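Local coordinates for protein glucose-6-phosphate 1-dehydrogenase (Mycobacterium avium, PDB 4LGV) that probably oxidises glucose 6-phosphate to 6-phosphogluconolactone with a nicotinamide coenzyme, the entry step of the pentose phosphate pathway, at residues V251-L256 with E438-I443; L183-I188 with A432-I437. All coordinates share one frame; numbering follows the deposited sequence.

Interaction 1: V251-L256 with E438-I443; sequences VVQNHL and EETWRI
Gln-253 reaches Thr-440 and Trp-441 together, laying its amide over the indole and sending its nitrogen on to the hydroxyl. CG stands anti to the backbone N, and a bend at chi2 (-89°) turns the rest of the chain along the tryptophan. Gln-253 CG sits nearly on the normal of the six-membered ring of Trp-441, 3.5 Å from its centroid, a CH-pi contact over the face. From there the amide runs almost parallel to the indole, the two planes 8° apart. Gln-253 OE1 lies 3.5 Å from Trp-441 CZ2, while Gln-253 NE2 is 3.7 Å from Trp-441 NE1. Gln-253 NE2 also donates to Thr-440 OG1 at 2.9 Å, with the hydroxyl oxygen close to the amide plane, so stack and bond together fix the rotation of the amide. The backbone carbonyl of the same residue faces the threonine closely, Gln-253 O lying 3.0 Å from Thr-440 CB. One residue on, Asn-254 OD1 takes a hydrogen bond from a water that bonds only weakly to Thr-440 OG1; Asn-254 ND2 is held by Asp-192. The ring of His-255 meets that of Phe-194. Leu-256 N closes a wide pi-type turn on Val-251 O at 2.8 Å, and the leucine side chain packs on strands 222-230 and 335-340. Asp-192 and Phe-194 belong to the Asp-His-x-Leu-Gly-Lys signature that lines the substrate pocket in relatives. His-255 probably corresponds to the general-base histidine of those enzymes, which acts with the aspartate matching Asp-192, so this kinked turn probably borders that pocket. Trp-441 also touches Leu-169 and Ala-172 of helix 169-180. The whole is a buried helix-to-helix contact of the alpha+beta C-terminal domain: helix 246-264 rests on the large mixed sheet, and helix 434-449 packs against that helix through an amide-aromatic stack.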
loop_
_atom_site.group_PDB
_atom_site.type_symbol
_atom_site.label_atom_id
_atom_site.label_comp_id
_atom_site.label_asym_id
_atom_site.label_seq_id
_atom_site.Cartn_x
_atom_site.Cartn_y
_atom_site.Cartn_z
ATOM N N VAL A 251 20.883 -22.931 20.302
ATOM C CA VAL A 251 19.540 -22.617 19.731
ATOM C C VAL A 251 19.451 -21.419 18.789
ATOM O O VAL A 251 18.555 -21.364 17.925
ATOM C CB VAL A 251 18.463 -22.441 20.839
ATOM C CG1 VAL A 251 18.322 -23.691 21.674
ATOM C CG2 VAL A 251 18.826 -21.303 21.784
ATOM N N VAL A 252 20.361 -20.473 18.915
ATOM C CA VAL A 252 20.258 -19.244 18.138
ATOM C C VAL A 252 20.803 -19.369 16.712
ATOM O O VAL A 252 20.088 -19.067 15.742
ATOM C CB VAL A 252 20.916 -18.053 18.859
ATOM C CG1 VAL A 252 20.844 -16.791 18.007
ATOM C CG2 VAL A 252 20.211 -17.784 20.170
ATOM N N GLN A 253 22.051 -19.806 16.611
ATOM C CA GLN A 253 22.793 -19.845 15.356
ATOM C C GLN A 253 22.034 -20.527 14.231
ATOM O O GLN A 253 22.021 -20.049 13.104
ATOM C CB GLN A 253 24.152 -20.527 15.582
ATOM C CG GLN A 253 25.001 -20.753 14.328
ATOM C CD GLN A 253 24.703 -22.075 13.655
ATOM O OE1 GLN A 253 24.608 -23.095 14.309
ATOM N NE2 GLN A 253 24.524 -22.061 12.334
ATOM N N ASN A 254 21.420 -21.643 14.526
ATOM C CA ASN A 254 20.717 -22.448 13.519
ATOM C C ASN A 254 19.198 -22.345 13.724
ATOM O O ASN A 254 18.509 -21.748 12.918
ATOM C CB ASN A 254 21.204 -23.906 13.563
ATOM C CG ASN A 254 20.857 -24.681 12.322
ATOM O OD1 ASN A 254 20.799 -24.123 11.248
ATOM N ND2 ASN A 254 20.610 -25.972 12.464
ATOM N N HIS A 255 18.687 -22.893 14.822
ATOM C CA HIS A 255 17.229 -23.010 15.028
ATOM C C HIS A 255 16.469 -21.695 14.919
ATOM O O HIS A 255 15.587 -21.546 14.054
ATOM C CB HIS A 255 16.960 -23.671 16.385
ATOM C CG HIS A 255 15.511 -23.909 16.694
ATOM N ND1 HIS A 255 14.634 -24.443 15.783
ATOM C CD2 HIS A 255 14.793 -23.728 17.836
ATOM C CE1 HIS A 255 13.431 -24.546 16.331
ATOM N NE2 HIS A 255 13.504 -24.141 17.583
ATOM N N LEU A 256 16.797 -20.737 15.779
ATOM C CA LEU A 256 15.987 -19.546 15.876
ATOM C C LEU A 256 16.180 -18.633 14.683
ATOM O O LEU A 256 15.227 -18.022 14.226
ATOM C CB LEU A 256 16.231 -18.807 17.189
ATOM C CG LEU A 256 15.751 -19.495 18.439
ATOM C CD1 LEU A 256 15.972 -18.654 19.698
ATOM C CD2 LEU A 256 14.281 -19.843 18.346
ATOM N N GLU A 438 26.872 -20.652 6.920
ATOM C CA GLU A 438 27.967 -19.687 6.940
ATOM C C GLU A 438 27.487 -18.275 7.227
ATOM O O GLU A 438 28.099 -17.575 7.987
ATOM C CB GLU A 438 28.771 -19.779 5.655
ATOM C CG GLU A 438 29.444 -21.134 5.601
ATOM C CD GLU A 438 30.537 -21.285 4.541
ATOM O OE1 GLU A 438 31.052 -20.257 4.042
ATOM O OE2 GLU A 438 30.903 -22.474 4.272
ATOM N N GLU A 439 26.351 -17.888 6.699
ATOM C CA GLU A 439 25.802 -16.595 7.030
ATOM C C GLU A 439 25.406 -16.498 8.488
ATOM O O GLU A 439 25.616 -15.473 9.105
ATOM C CB GLU A 439 24.550 -16.277 6.193
ATOM C CG GLU A 439 24.804 -16.005 4.715
ATOM C CD GLU A 439 25.729 -14.845 4.447
ATOM O OE1 GLU A 439 25.683 -13.806 5.145
ATOM O OE2 GLU A 439 26.550 -14.985 3.537
ATOM N N THR A 440 24.821 -17.541 9.058
ATOM C CA THR A 440 24.403 -17.449 10.464
ATOM C C THR A 440 25.587 -17.435 11.405
ATOM O O THR A 440 25.530 -16.777 12.436
ATOM C CB THR A 440 23.412 -18.533 10.877
ATOM O OG1 THR A 440 23.932 -19.807 10.541
ATOM C CG2 THR A 440 22.078 -18.329 10.122
ATOM N N TRP A 441 26.671 -18.128 11.041
ATOM C CA TRP A 441 27.913 -18.027 11.823
ATOM C C TRP A 441 28.501 -16.614 11.744
ATOM O O TRP A 441 28.899 -16.069 12.764
ATOM C CB TRP A 441 28.965 -19.067 11.390
ATOM C CG TRP A 441 28.695 -20.477 11.959
ATOM C CD1 TRP A 441 28.418 -21.606 11.241
ATOM C CD2 TRP A 441 28.620 -20.839 13.324
ATOM N NE1 TRP A 441 28.185 -22.657 12.075
ATOM C CE2 TRP A 441 28.282 -22.216 13.368
ATOM C CE3 TRP A 441 28.765 -20.134 14.528
ATOM C CZ2 TRP A 441 28.124 -22.912 14.568
ATOM C CZ3 TRP A 441 28.616 -20.827 15.724
ATOM C CH2 TRP A 441 28.303 -22.205 15.732
ATOM N N ARG A 442 28.490 -16.003 10.554
ATOM C CA ARG A 442 28.943 -14.612 10.435
ATOM C C ARG A 442 28.122 -13.715 11.357
ATOM O O ARG A 442 28.672 -12.889 12.075
ATOM C CB ARG A 442 28.787 -14.123 8.998
ATOM C CG ARG A 442 29.003 -12.617 8.833
ATOM C CD ARG A 442 28.676 -12.106 7.446
ATOM N NE ARG A 442 27.264 -12.264 7.072
ATOM C CZ ARG A 442 26.245 -11.525 7.515
ATOM N NH1 ARG A 442 26.418 -10.555 8.385
ATOM N NH2 ARG A 442 25.022 -11.745 7.066
ATOM N N ILE A 443 26.804 -13.910 11.356
ATOM C CA ILE A 443 25.913 -13.086 12.155
ATOM C C ILE A 443 26.228 -13.159 13.642
ATOM O O ILE A 443 26.323 -12.123 14.293
ATOM C CB ILE A 443 24.441 -13.440 11.882
ATOM C CG1 ILE A 443 24.080 -12.994 10.477
ATOM C CG2 ILE A 443 23.511 -12.748 12.846
ATOM C CD1 ILE A 443 22.838 -13.632 9.932
HETATM O O HOH W 1 21.386 -21.952 9.617
#

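Interaction 2: L183-I188 with A432-I437; sequences LDEDQI and AREDAI
Glu-185 and Glu-434 both carry CG anti to the backbone N, but the chain of Glu-185 then bends at chi2 (57°) and brings its carboxylate to the start of helix 434-449. This joins the Rossmann-like coenzyme domain, at the link between helix 169-180 and strand 188-191, to the C-terminal domain. Glu-434 N, in the first turn of its helix, donates to Glu-185 OE2 at 3.0 Å, approaching from above the carboxylate plane with an N-H...O angle of 145°. A negative group here would suit the positive end of the helix dipole. Glu-185 OE1 lies beside Glu-434 CB at 3.3 Å, and the two carboxylate planes are turned 70° against each other. Their oxygens also come close, Glu-185 OE1 to Glu-434 OE2 3.1 Å, although both are acceptors; without its neighbours the pair would be expected to repel. Arg-190 bridges to Glu-185 OE2, while Asn-176 and Arg-180 take Glu-434 OE2, which probably offsets the crowding of charge. Arg-433 adds only its aliphatic part to the contact, with CG 3.5 Å from Glu-185 OE2. Its guanidinium, which also bridges to Asp-274 and Asp-278, grips Asp-435 side-on: Arg-433 NE to Asp-435 OD1 is 3.0 Å, and Arg-433 NH2 meets the syn lone pair of Asp-435 OD2 at 2.8 Å.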
loop_
_atom_site.group_PDB
_atom_site.type_symbol
_atom_site.label_atom_id
_atom_site.label_comp_id
_atom_site.label_asym_id
_atom_site.label_seq_id
_atom_site.Cartn_x
_atom_site.Cartn_y
_atom_site.Cartn_z
ATOM N N LEU A 183 31.737 -34.985 -1.176
ATOM C CA LEU A 183 30.280 -34.981 -1.276
ATOM C C LEU A 183 29.785 -33.698 -1.940
ATOM O O LEU A 183 30.301 -32.630 -1.674
ATOM C CB LEU A 183 29.656 -35.073 0.112
ATOM C CG LEU A 183 29.926 -36.362 0.906
ATOM C CD1 LEU A 183 29.584 -36.194 2.399
ATOM C CD2 LEU A 183 29.145 -37.508 0.317
ATOM N N ASP A 184 28.755 -33.819 -2.755
ATOM C CA ASP A 184 27.944 -32.663 -3.129
ATOM C C ASP A 184 27.129 -32.187 -1.951
ATOM O O ASP A 184 26.823 -32.955 -1.032
ATOM C CB ASP A 184 26.984 -33.007 -4.277
ATOM C CG ASP A 184 27.718 -33.484 -5.532
ATOM O OD1 ASP A 184 28.832 -32.976 -5.804
ATOM O OD2 ASP A 184 27.183 -34.384 -6.216
ATOM N N GLU A 185 26.746 -30.924 -1.996
ATOM C CA GLU A 185 25.960 -30.298 -0.933
ATOM C C GLU A 185 24.694 -31.086 -0.719
ATOM O O GLU A 185 24.263 -31.209 0.396
ATOM C CB GLU A 185 25.617 -28.816 -1.275
ATOM C CG GLU A 185 24.720 -28.091 -0.241
ATOM C CD GLU A 185 25.294 -28.080 1.188
ATOM O OE1 GLU A 185 26.542 -28.241 1.354
ATOM O OE2 GLU A 185 24.490 -27.918 2.152
ATOM N N ASP A 186 24.079 -31.569 -1.787
ATOM C CA ASP A 186 22.781 -32.217 -1.650
ATOM C C ASP A 186 22.908 -33.661 -1.081
ATOM O O ASP A 186 21.916 -34.332 -0.872
ATOM C CB ASP A 186 22.003 -32.180 -2.970
ATOM C CG ASP A 186 22.589 -33.149 -4.054
ATOM O OD1 ASP A 186 23.658 -33.785 -3.863
ATOM O OD2 ASP A 186 21.959 -33.265 -5.130
ATOM N N GLN A 187 24.127 -34.122 -0.827
ATOM C CA GLN A 187 24.321 -35.402 -0.140
ATOM C C GLN A 187 24.552 -35.162 1.351
ATOM O O GLN A 187 24.687 -36.132 2.115
ATOM C CB GLN A 187 25.535 -36.143 -0.716
ATOM C CG GLN A 187 25.410 -36.538 -2.184
ATOM C CD GLN A 187 26.686 -37.248 -2.665
ATOM O OE1 GLN A 187 27.659 -36.582 -3.053
ATOM N NE2 GLN A 187 26.696 -38.559 -2.626
ATOM N N ILE A 188 24.678 -33.886 1.746
ATOM C CA ILE A 188 24.971 -33.560 3.118
ATOM C C ILE A 188 23.706 -33.115 3.869
ATOM O O ILE A 188 23.098 -32.126 3.503
ATOM C CB ILE A 188 26.019 -32.464 3.218
ATOM C CG1 ILE A 188 27.295 -32.897 2.528
ATOM C CG2 ILE A 188 26.360 -32.169 4.671
ATOM C CD1 ILE A 188 28.255 -31.760 2.299
ATOM N N ALA A 432 19.508 -27.448 7.155
ATOM C CA ALA A 432 20.099 -26.216 6.731
ATOM C C ALA A 432 21.171 -26.455 5.671
ATOM O O ALA A 432 21.946 -27.419 5.715
ATOM C CB ALA A 432 20.683 -25.494 7.956
ATOM N N ARG A 433 21.209 -25.557 4.717
ATOM C CA ARG A 433 22.138 -25.633 3.613
ATOM C C ARG A 433 23.368 -24.801 3.953
ATOM O O ARG A 433 23.317 -23.883 4.782
ATOM C CB ARG A 433 21.470 -25.125 2.344
ATOM C CG ARG A 433 22.176 -25.496 1.052
ATOM C CD ARG A 433 21.390 -25.091 -0.190
ATOM N NE ARG A 433 21.279 -23.628 -0.329
ATOM C CZ ARG A 433 20.515 -22.992 -1.237
ATOM N NH1 ARG A 433 19.787 -23.676 -2.131
ATOM N NH2 ARG A 433 20.480 -21.671 -1.270
ATOM N N GLU A 434 24.475 -25.149 3.321
ATOM C CA GLU A 434 25.788 -24.595 3.619
ATOM C C GLU A 434 25.845 -23.062 3.642
ATOM O O GLU A 434 26.431 -22.451 4.546
ATOM C CB GLU A 434 26.749 -25.236 2.613
ATOM C CG GLU A 434 28.050 -24.567 2.232
ATOM C CD GLU A 434 28.651 -25.181 0.902
ATOM O OE1 GLU A 434 28.796 -24.458 -0.104
ATOM O OE2 GLU A 434 28.978 -26.394 0.825
ATOM N N ASP A 435 25.253 -22.438 2.642
ATOM C CA ASP A 435 25.298 -20.974 2.546
ATOM C C ASP A 435 24.600 -20.341 3.783
ATOM O O ASP A 435 25.099 -19.397 4.349
ATOM C CB ASP A 435 24.703 -20.486 1.223
ATOM C CG ASP A 435 23.251 -21.004 0.963
ATOM O OD1 ASP A 435 22.702 -21.898 1.662
ATOM O OD2 ASP A 435 22.662 -20.533 0.007
ATOM N N ALA A 436 23.495 -20.913 4.225
ATOM C CA ALA A 436 22.814 -20.403 5.420
ATOM C C ALA A 436 23.645 -20.623 6.687
ATOM O O ALA A 436 23.735 -19.768 7.562
ATOM C CB ALA A 436 21.467 -21.073 5.564
ATOM N N ILE A 437 24.272 -21.776 6.767
ATOM C CA ILE A 437 25.124 -22.057 7.890
ATOM C C ILE A 437 26.197 -20.954 8.015
ATOM O O ILE A 437 26.400 -20.398 9.092
ATOM C CB ILE A 437 25.720 -23.480 7.758
ATOM C CG1 ILE A 437 24.595 -24.551 7.725
ATOM C CG2 ILE A 437 26.922 -23.653 8.690
ATOM C CD1 ILE A 437 24.398 -25.351 8.971
HETATM O O HOH W 2 22.136 -29.896 5.656
#

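How the interactions relate
Helix 434-449 serves both contacts: interaction 2 meets its first turn and the residues just before it, and interaction 1 the turns that follow, with centres 14 Å apart. They meet directly where Asn-254 OD1 packs on Ala-432 CB at 3.6 Å. Thr-440 OG1 is also placed to bond back to the carbonyls of Ala-436 and Ile-437, which must share its single proton, tying one segment to the next. Interaction 1 lies within the C-terminal domain and probably borders the substrate pocket, whereas interaction 2 crosses to the coenzyme domain. It lies at the far end of strand 188-191, which runs toward Asp-192, the partner of Asn-254.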